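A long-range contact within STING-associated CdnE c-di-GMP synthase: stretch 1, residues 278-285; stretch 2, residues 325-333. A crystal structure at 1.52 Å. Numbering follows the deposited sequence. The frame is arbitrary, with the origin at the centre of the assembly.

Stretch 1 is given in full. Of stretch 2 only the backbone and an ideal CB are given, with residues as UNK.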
# COMPACT_ATOMS: atom_id res chain seq x y z
N SER A 278 -7.22 3.23 -1.85
CA SER A 278 -6.46 2.24 -1.09
C SER A 278 -5.73 2.85 0.11
O SER A 278 -5.80 2.30 1.22
CB SER A 278 -5.48 1.56 -2.05
OG SER A 278 -4.71 0.61 -1.37
N PHE A 279 -5.10 4.01 -0.10
CA PHE A 279 -4.38 4.73 0.96
C PHE A 279 -5.27 4.95 2.18
O PHE A 279 -4.83 4.77 3.33
CB PHE A 279 -3.91 6.06 0.27
CG PHE A 279 -3.35 7.12 1.15
CD1 PHE A 279 -1.94 7.25 1.25
CD2 PHE A 279 -4.15 8.01 1.82
CE1 PHE A 279 -1.36 8.24 2.04
CE2 PHE A 279 -3.59 9.03 2.58
CZ PHE A 279 -2.20 9.14 2.71
N HIS A 280 -6.53 5.35 1.94
CA HIS A 280 -7.43 5.65 3.05
C HIS A 280 -7.90 4.38 3.70
O HIS A 280 -8.06 4.35 4.94
CB HIS A 280 -8.64 6.45 2.57
CG HIS A 280 -8.25 7.67 1.82
ND1 HIS A 280 -8.10 7.65 0.45
CD2 HIS A 280 -7.93 8.93 2.23
CE1 HIS A 280 -7.73 8.86 0.04
NE2 HIS A 280 -7.67 9.67 1.10
N ILE A 281 -8.18 3.33 2.92
CA ILE A 281 -8.60 2.05 3.52
C ILE A 281 -7.48 1.50 4.38
O ILE A 281 -7.72 1.03 5.51
CB ILE A 281 -8.99 1.05 2.40
CG1 ILE A 281 -10.34 1.49 1.86
CG2 ILE A 281 -9.14 -0.36 3.00
CD1 ILE A 281 -10.80 0.71 0.63
N ASN A 282 -6.24 1.58 3.88
CA ASN A 282 -5.10 1.12 4.68
C ASN A 282 -5.08 1.84 6.01
O ASN A 282 -4.89 1.23 7.07
CB ASN A 282 -3.78 1.40 3.97
CG ASN A 282 -3.54 0.56 2.73
OD1 ASN A 282 -4.16 -0.47 2.53
ND2 ASN A 282 -2.59 1.02 1.88
N ALA A 283 -5.20 3.18 5.97
CA ALA A 283 -5.11 4.00 7.18
C ALA A 283 -6.25 3.72 8.16
O ALA A 283 -6.04 3.65 9.37
CB ALA A 283 -5.11 5.50 6.79
N ILE A 284 -7.47 3.53 7.64
CA ILE A 284 -8.61 3.26 8.54
C ILE A 284 -8.36 1.94 9.26
O ILE A 284 -8.59 1.79 10.48
CB ILE A 284 -9.92 3.23 7.73
CG1 ILE A 284 -10.23 4.66 7.27
CG2 ILE A 284 -11.06 2.56 8.56
CD1 ILE A 284 -11.35 4.72 6.16
N CYS A 285 -7.93 0.91 8.50
CA CYS A 285 -7.73 -0.40 9.15
C CYS A 285 -6.55 -0.38 10.10
O CYS A 285 -6.61 -0.98 11.19
CB CYS A 285 -7.58 -1.49 8.11
SG CYS A 285 -9.09 -1.78 7.14
N UNK A 325 -1.04 5.92 7.11
CA UNK A 325 -0.10 4.95 7.69
C UNK A 325 1.27 5.58 7.81
O UNK A 325 1.98 5.34 8.80
CB UNK A 325 -0.03 3.68 6.85
N UNK A 326 1.67 6.40 6.84
CA UNK A 326 3.01 7.01 6.90
C UNK A 326 3.09 8.19 7.87
O UNK A 326 4.16 8.78 8.05
CB UNK A 326 3.43 7.48 5.50
N UNK A 327 1.97 8.56 8.49
CA UNK A 327 1.98 9.59 9.53
C UNK A 327 2.02 11.00 9.02
O UNK A 327 2.10 11.94 9.83
CB UNK A 327 3.18 9.38 10.45
N UNK A 328 1.93 11.21 7.72
CA UNK A 328 2.15 12.55 7.16
C UNK A 328 0.88 13.34 6.82
O UNK A 328 0.98 14.54 6.53
CB UNK A 328 3.00 12.42 5.89
N UNK A 329 -0.29 12.73 6.85
CA UNK A 329 -1.53 13.45 6.60
C UNK A 329 -2.59 12.99 7.59
O UNK A 329 -2.51 11.89 8.16
CB UNK A 329 -2.00 13.24 5.16
N UNK A 330 -3.61 13.84 7.78
CA UNK A 330 -4.85 13.41 8.42
C UNK A 330 -5.80 13.04 7.30
O UNK A 330 -6.11 13.89 6.47
CB UNK A 330 -5.44 14.49 9.33
N UNK A 331 -6.28 11.80 7.31
CA UNK A 331 -6.99 11.31 6.11
C UNK A 331 -8.38 11.89 5.95
O UNK A 331 -8.95 11.75 4.85
CB UNK A 331 -7.09 9.78 6.15
N UNK A 332 -8.93 12.56 6.95
CA UNK A 332 -10.22 13.27 6.76
C UNK A 332 -10.07 14.79 6.80
O UNK A 332 -11.07 15.49 6.89
CB UNK A 332 -11.22 12.84 7.84
N UNK A 333 -8.84 15.32 6.71
CA UNK A 333 -8.67 16.77 6.75
C UNK A 333 -9.31 17.43 5.54
O UNK A 333 -10.02 18.45 5.68
CB UNK A 333 -7.19 17.13 6.82

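Stretch 1 is helical, and its backbone hydrogen bonds run from i to i+4. The helix brings Phe-279 and Ala-283, one turn apart, to the same side, with Ile-284 and His-280 next to them. Together they offer stretch 2 a mostly apolar surface.

Position 325 lies where the backbones come close: its CA is 5.1 Å from the CA of Ala-283. CA-to-CB points sideways. The ideal CB is 5.1 Å from Ala-283 CA and 5.2 Å from Asn-282 CB, so room next to the helix is limited. A small or medium side chain would suit, mainly apolar (Ala, Val or Ile; Thr is also possible). The residue is Val-325, with chi1 t. Its CG2 lies 3.9 Å from Ala-283 CA and 4.1 Å from Asn-282 CB. Its backbone is tied to the helix through water 1, which donates to Phe-279 O (2.8 Å) and accepts from Val-325 N (2.9 Å).

Position 326 points sideways, and its ideal CB has nothing of stretch 1 within 5.5 Å. Many side chains would fit. The free N of position 328 is nearby, so a short acceptor such as Asp, Asn or Ser is attractive. It is Asp-326, with chi1 p. Its OD1 accepts a hydrogen bond from the N of position 328 (3.0 Å). OD2 sits at the edge of the Phe-279 ring, 4.4 Å from CE1.

Position 327 has phi 79° and psi 6°. Positive phi favours glycine, though Asn or Asp can also adopt it. It is Gly-327, and it makes no contact with stretch 1.

Position 328 points sideways and does not reach the helix, so stretch 1 asks little of its side chain, and many would do. It is Cys-328.

Position 329 points toward stretch 1, with its ideal CB 4.8 Å from Phe-279 CZ. A medium or long side chain could reach the end of that ring: Leu, Met, Gln, Glu, Lys or Arg. No charged group of stretch 1 lies close to this CB to choose among them. It is Glu-329, with OE1 3.6 Å from Phe-279 CZ. No direct hydrogen bond crosses between the stretches.

Position 330 points away and begins a type I turn. Almost any side chain would do. It is Tyr-330, whose O accepts from the N of position 333 (3.1 Å).

Position 331 points toward the helix. Its ideal CB is 4.1 Å from His-280 CD2, 4.8 Å from Ala-283 CB and 5.1 Å from Phe-279 CE2. An apolar side chain is expected: Ile, Leu, Val or Met. It is Ile-331, which has the largest area covered by stretch 1. Its CG2 is 3.8 Å from Ala-283 CB and 3.9 Å from Phe-279 CE2, while CD1 reaches Ile-284 CG1 at 3.7 Å.

Position 332 points sideways and starts too far off for a short side chain. A long apolar one could reach Ile-284. Phe-332 does so, with CZ 4.2 Å from Ile-284 CD1.

Position 333 is out of reach and unrestricted by the helix. It is Glu-333, which closes the turn.

Stretch 2 (325-333) VDGCEYIFE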
# COMPACT_ATOMS: atom_id res chain seq x y z
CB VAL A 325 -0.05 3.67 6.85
CG1 VAL A 325 1.11 2.70 7.34
CG2 VAL A 325 -1.40 3.01 6.89
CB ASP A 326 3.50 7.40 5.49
CG ASP A 326 2.65 8.49 4.84
OD1 ASP A 326 1.90 9.20 5.56
OD2 ASP A 326 2.74 8.67 3.59
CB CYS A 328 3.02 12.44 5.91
SG CYS A 328 4.72 11.88 6.26
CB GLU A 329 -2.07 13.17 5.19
CG GLU A 329 -1.00 13.24 4.11
CD GLU A 329 -1.47 12.78 2.72
OE1 GLU A 329 -2.71 12.66 2.50
OE2 GLU A 329 -0.58 12.56 1.87
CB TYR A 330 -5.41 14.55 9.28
CG TYR A 330 -4.59 14.80 10.53
CD1 TYR A 330 -4.68 13.92 11.58
CD2 TYR A 330 -3.78 15.92 10.63
CE1 TYR A 330 -3.97 14.14 12.75
CE2 TYR A 330 -3.03 16.15 11.80
CZ TYR A 330 -3.15 15.25 12.84
OH TYR A 330 -2.45 15.47 14.01
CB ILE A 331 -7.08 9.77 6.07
CG1 ILE A 331 -7.74 9.21 7.31
CG2 ILE A 331 -5.70 9.18 5.90
CD1 ILE A 331 -8.23 7.80 7.11
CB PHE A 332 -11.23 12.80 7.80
CG PHE A 332 -11.68 11.38 7.59
CD1 PHE A 332 -12.63 11.08 6.61
CD2 PHE A 332 -11.10 10.33 8.30
CE1 PHE A 332 -13.06 9.76 6.41
CE2 PHE A 332 -11.50 8.99 8.07
CZ PHE A 332 -12.46 8.70 7.11
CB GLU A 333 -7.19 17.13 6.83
CG GLU A 333 -7.06 18.66 6.96
CD GLU A 333 -5.67 19.12 7.28
OE1 GLU A 333 -4.78 18.27 7.51
OE2 GLU A 333 -5.45 20.36 7.27
O HOH W 1 -2.33 5.42 4.52
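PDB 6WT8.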